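Local coordinates for uncharacterized protein (Bacteroides fragilis, PDB 3EUR) that is of unknown function but carries a thioredoxin-like domain, so a role related to thiol-disulfide chemistry is possible though unproven, at residues K54-P57 with V58-G61; L119-K122 with N123-L127. One frame throughout, in Å; residues are numbered along the deposited sequence.

Interaction 1: K54-P57 with V58-G61; sequences KASP and VING
S56 meets I59 through its hydroxyl: OG accepts the backbone N-H of I59, with 3.1 Å between S56 OG and I59 N and an angle of 170° at the hydrogen, close to straight. The torsion that brings this about holds OG anti to the serine's own nitrogen (chi1 170°), which points the hydroxyl at the backbone amide of I59. S56 is therefore the N-cap of helix 57-64, and it is also the first residue to leave helical backbone angles after helix 44-55. The break is a single residue long, since P57 resumes helical values as the first residue of the new helix.

The isoleucine lies along the same serine side chain. I59 CB stands 3.6 Å from S56 OG, and its CG1-CD1 branch runs past the hydroxyl, with I59 CD1 3.9 Å from S56 OG. The apolar chain thus flanks the capping bond, while I59 itself packs on L133 and V136 of helix 133-141.

Backbone bonds of i to i+4 spacing follow directly. N60 N donates to S56 O at 3.0 Å, and G61 N reaches P57 O at 3.0 Å, the G61 bond being the more bent of the two. P57 has no N-H to offer, which suits the first position of a helix, where the N-H has no acceptor within the helix.

Chemically, the buried serine hydroxyl has two hydrogen-bond partners, I59 N and OE2 of E137. The cap thereby satisfies an amide of the opening turn and ties the start of helix 57-64 to helix 133-141.

Interaction 2: L119-K122 with N123-L127; sequences LLDK and NKTVL
The chain reverses through a type I turn from D121 to K124, so that L120 and V126 face each other as an antiparallel non-hydrogen-bonded pair with CA atoms 4.7 Å apart, bracketed by L127 N to L119 O and D121 N to T125 O. D121 and T125 carry the polar part. With CG between the backbone N and the carbonyl carbon (chi1 79°), the aspartate folds its carboxylate over the loop, and its OD1 accepts two backbone amides. N123 N lies 2.9 Å from D121 OD1, in a bond bent to 131°, and T125 N is 2.9 Å from the same OD1. Each donor lies well out of the carboxylate plane, one on either face, and together they would restrain rotation of the group. A water ties D121 OD2 to N123 OD1 and T125 OG1.

K124 closes the turn with K124 N 2.9 Å from D121 O. Bent at chi2 and chi4, its chain carries NZ to F29 O as well as to a water shared with D121 O; the bond to K122 O is weak. Its CD passes L120 CD1 at 4.1 Å, the two side chains crossing at about a right angle.

Apolar contacts accompany the pairing: L120 CD2 meets V126 CG2 at 3.8 Å, and L119 CD2 meets L127 CD1 at 4.2 Å, with D121 CB a further neighbour of L127 CD1. The N123 N to D121 OD1 bond makes an Asx turn. The type I turn followed by K124 in left-handed helical angles (phi 73°) is a type I turn plus G1 bulge, the 3:5 beta hairpin, here joining strands 116-120 and 126-131 at the edge of the thioredoxin-like sheet.

In the fold
Interaction 1 comes first along the chain, at the junction of helices 44-55 and 57-64; interaction 2 follows at the turn between strands 116-120 and 126-131. Their centres are 19 Å apart and their nearest atoms about 8 Å, so they do not touch. Helix 133-141 is the element they share: V58 and I59 of interaction 1 pack on it, as do L119 and L127 of interaction 2. One contact thus shapes a break between helices and the other a hairpin of the mixed sheet, where 126-131 is an outermost strand. Both fall within the thioredoxin-like range, and the last helix bridges the two regions.

Interaction 1: K54-P57 with V58-G61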
loop_
_atom_site.group_PDB
_atom_site.type_symbol
_atom_site.label_atom_id
_atom_site.label_comp_id
_atom_site.label_asym_id
_atom_site.label_seq_id
_atom_site.Cartn_x
_atom_site.Cartn_y
_atom_site.Cartn_z
ATOM N N LYS A 54 10.395 6.911 -0.282
ATOM C CA LYS A 54 11.598 6.880 -1.145
ATOM C C LYS A 54 12.870 7.197 -0.340
ATOM O O LYS A 54 13.941 6.649 -0.612
ATOM C CB LYS A 54 11.461 7.881 -2.282
ATOM C CG LYS A 54 10.467 7.524 -3.287
ATOM C CD LYS A 54 10.333 8.675 -4.348
ATOM C CE LYS A 54 9.462 8.323 -5.495
ATOM N NZ LYS A 54 9.381 9.422 -6.455
ATOM N N ALA A 55 12.768 8.087 0.645
ATOM C CA ALA A 55 13.949 8.604 1.367
ATOM C C ALA A 55 14.358 7.708 2.520
ATOM O O ALA A 55 15.511 7.723 2.945
ATOM C CB ALA A 55 13.688 10.002 1.943
ATOM N N SER A 56 13.452 6.900 3.047
ATOM C CA SER A 56 13.665 6.209 4.321
ATOM C C SER A 56 14.838 5.223 4.260
ATOM O O SER A 56 14.783 4.239 3.520
ATOM C CB SER A 56 12.431 5.394 4.673
ATOM O OG SER A 56 12.674 4.551 5.758
ATOM N N PRO A 57 15.869 5.424 5.089
ATOM C CA PRO A 57 16.959 4.449 5.139
ATOM C C PRO A 57 16.454 3.054 5.483
ATOM O O PRO A 57 16.826 2.070 4.837
ATOM C CB PRO A 57 17.873 5.005 6.240
ATOM C CG PRO A 57 17.683 6.483 6.099
ATOM C CD PRO A 57 16.215 6.652 5.814
ATOM N N VAL A 58 15.630 2.945 6.514
ATOM C CA VAL A 58 15.185 1.634 6.946
ATOM C C VAL A 58 14.382 0.911 5.890
ATOM O O VAL A 58 14.617 -0.255 5.578
ATOM C CB VAL A 58 14.450 1.673 8.296
ATOM C CG1 VAL A 58 13.733 0.379 8.586
ATOM C CG2 VAL A 58 15.398 2.092 9.396
ATOM N N ILE A 59 13.421 1.596 5.306
ATOM C CA ILE A 59 12.599 0.925 4.309
ATOM C C ILE A 59 13.438 0.545 3.114
ATOM O O ILE A 59 13.266 -0.559 2.569
ATOM C CB ILE A 59 11.353 1.765 3.963
ATOM C CG1 ILE A 59 10.410 1.766 5.230
ATOM C CG2 ILE A 59 10.677 1.232 2.688
ATOM C CD1 ILE A 59 9.252 2.762 5.391
ATOM N N ASN A 60 14.319 1.441 2.660
ATOM C CA ASN A 60 15.224 1.173 1.517
ATOM C C ASN A 60 16.126 -0.060 1.781
ATOM O O ASN A 60 16.422 -0.825 0.886
ATOM C CB ASN A 60 16.070 2.417 1.140
ATOM C CG ASN A 60 15.305 3.364 0.234
ATOM O OD1 ASN A 60 14.374 4.152 0.678
ATOM N ND2 ASN A 60 15.507 3.149 -1.039
ATOM N N GLY A 61 16.570 -0.260 3.013
ATOM C CA GLY A 61 17.369 -1.435 3.309
ATOM C C GLY A 61 16.534 -2.694 3.100
ATOM O O GLY A 61 17.009 -3.697 2.539
#

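Interaction 2: L119-K122 with N123-L127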
loop_
_atom_site.group_PDB
_atom_site.type_symbol
_atom_site.label_atom_id
_atom_site.label_comp_id
_atom_site.label_asym_id
_atom_site.label_seq_id
_atom_site.Cartn_x
_atom_site.Cartn_y
_atom_site.Cartn_z
ATOM N N LEU A 119 1.387 -2.667 7.533
ATOM C CA LEU A 119 2.503 -3.584 7.371
ATOM C C LEU A 119 1.983 -4.981 7.617
ATOM O O LEU A 119 1.376 -5.249 8.658
ATOM C CB LEU A 119 3.652 -3.248 8.318
ATOM C CG LEU A 119 4.918 -4.100 8.126
ATOM C CD1 LEU A 119 5.608 -3.827 6.855
ATOM C CD2 LEU A 119 5.861 -3.934 9.341
ATOM N N LEU A 120 2.186 -5.855 6.626
ATOM C CA LEU A 120 1.660 -7.214 6.625
ATOM C C LEU A 120 2.802 -8.229 6.530
ATOM O O LEU A 120 3.816 -7.959 5.854
ATOM C CB LEU A 120 0.739 -7.417 5.414
ATOM C CG LEU A 120 -0.322 -6.370 5.177
ATOM C CD1 LEU A 120 -1.123 -6.679 3.899
ATOM C CD2 LEU A 120 -1.256 -6.182 6.345
ATOM N N ASP A 121 2.667 -9.366 7.196
ATOM C CA ASP A 121 3.649 -10.423 7.087
ATOM C C ASP A 121 3.406 -11.259 5.817
ATOM O O ASP A 121 2.588 -10.916 4.971
ATOM C CB ASP A 121 3.729 -11.268 8.382
ATOM C CG ASP A 121 2.629 -12.294 8.535
ATOM O OD1 ASP A 121 1.734 -12.426 7.644
ATOM O OD2 ASP A 121 2.692 -12.996 9.556
ATOM N N LYS A 122 4.158 -12.352 5.696
ATOM C CA LYS A 122 4.137 -13.142 4.475
ATOM C C LYS A 122 2.767 -13.721 4.172
ATOM O O LYS A 122 2.442 -13.965 3.008
ATOM C CB LYS A 122 5.186 -14.249 4.477
ATOM C CG LYS A 122 4.979 -15.338 5.464
ATOM C CD LYS A 122 6.060 -16.380 5.427
ATOM C CE LYS A 122 5.750 -17.530 6.345
ATOM N NZ LYS A 122 6.780 -18.586 6.271
ATOM N N ASN A 123 1.993 -13.975 5.222
ATOM C CA ASN A 123 0.636 -14.522 5.123
ATOM C C ASN A 123 -0.431 -13.454 5.072
ATOM O O ASN A 123 -1.605 -13.754 5.108
ATOM C CB ASN A 123 0.363 -15.459 6.277
ATOM C CG ASN A 123 1.373 -16.581 6.386
ATOM O OD1 ASN A 123 1.909 -16.850 7.514
ATOM N ND2 ASN A 123 1.622 -17.257 5.334
ATOM N N LYS A 124 -0.020 -12.194 5.039
ATOM C CA LYS A 124 -0.932 -11.037 5.049
ATOM C C LYS A 124 -1.585 -10.809 6.418
ATOM O O LYS A 124 -2.561 -10.066 6.501
ATOM C CB LYS A 124 -1.937 -11.031 3.911
ATOM C CG LYS A 124 -1.272 -11.287 2.551
ATOM C CD LYS A 124 -0.198 -10.275 2.175
ATOM C CE LYS A 124 0.464 -10.530 0.835
ATOM N NZ LYS A 124 1.307 -11.748 0.808
ATOM N N THR A 125 -0.983 -11.350 7.453
ATOM C CA THR A 125 -1.380 -10.989 8.818
ATOM C C THR A 125 -0.916 -9.556 9.097
ATOM O O THR A 125 0.209 -9.184 8.792
ATOM C CB THR A 125 -0.769 -11.953 9.833
ATOM O OG1 THR A 125 -1.196 -13.272 9.533
ATOM C CG2 THR A 125 -1.146 -11.618 11.292
ATOM N N VAL A 126 -1.797 -8.774 9.730
ATOM C CA VAL A 126 -1.523 -7.399 10.039
ATOM C C VAL A 126 -0.531 -7.292 11.178
ATOM O O VAL A 126 -0.811 -7.684 12.296
ATOM C CB VAL A 126 -2.817 -6.608 10.346
ATOM C CG1 VAL A 126 -2.495 -5.192 10.772
ATOM C CG2 VAL A 126 -3.757 -6.638 9.184
ATOM N N LEU A 127 0.640 -6.733 10.880
ATOM C CA LEU A 127 1.680 -6.380 11.845
ATOM C C LEU A 127 1.503 -4.973 12.369
ATOM O O LEU A 127 1.788 -4.715 13.552
ATOM C CB LEU A 127 3.058 -6.553 11.233
ATOM C CG LEU A 127 3.424 -7.940 10.689
ATOM C CD1 LEU A 127 4.773 -7.903 10.035
ATOM C CD2 LEU A 127 3.294 -9.000 11.772
HETATM O O HOH W 1 3.305 -10.371 2.344
HETATM O O HOH W 2 0.959 -15.000 9.714
#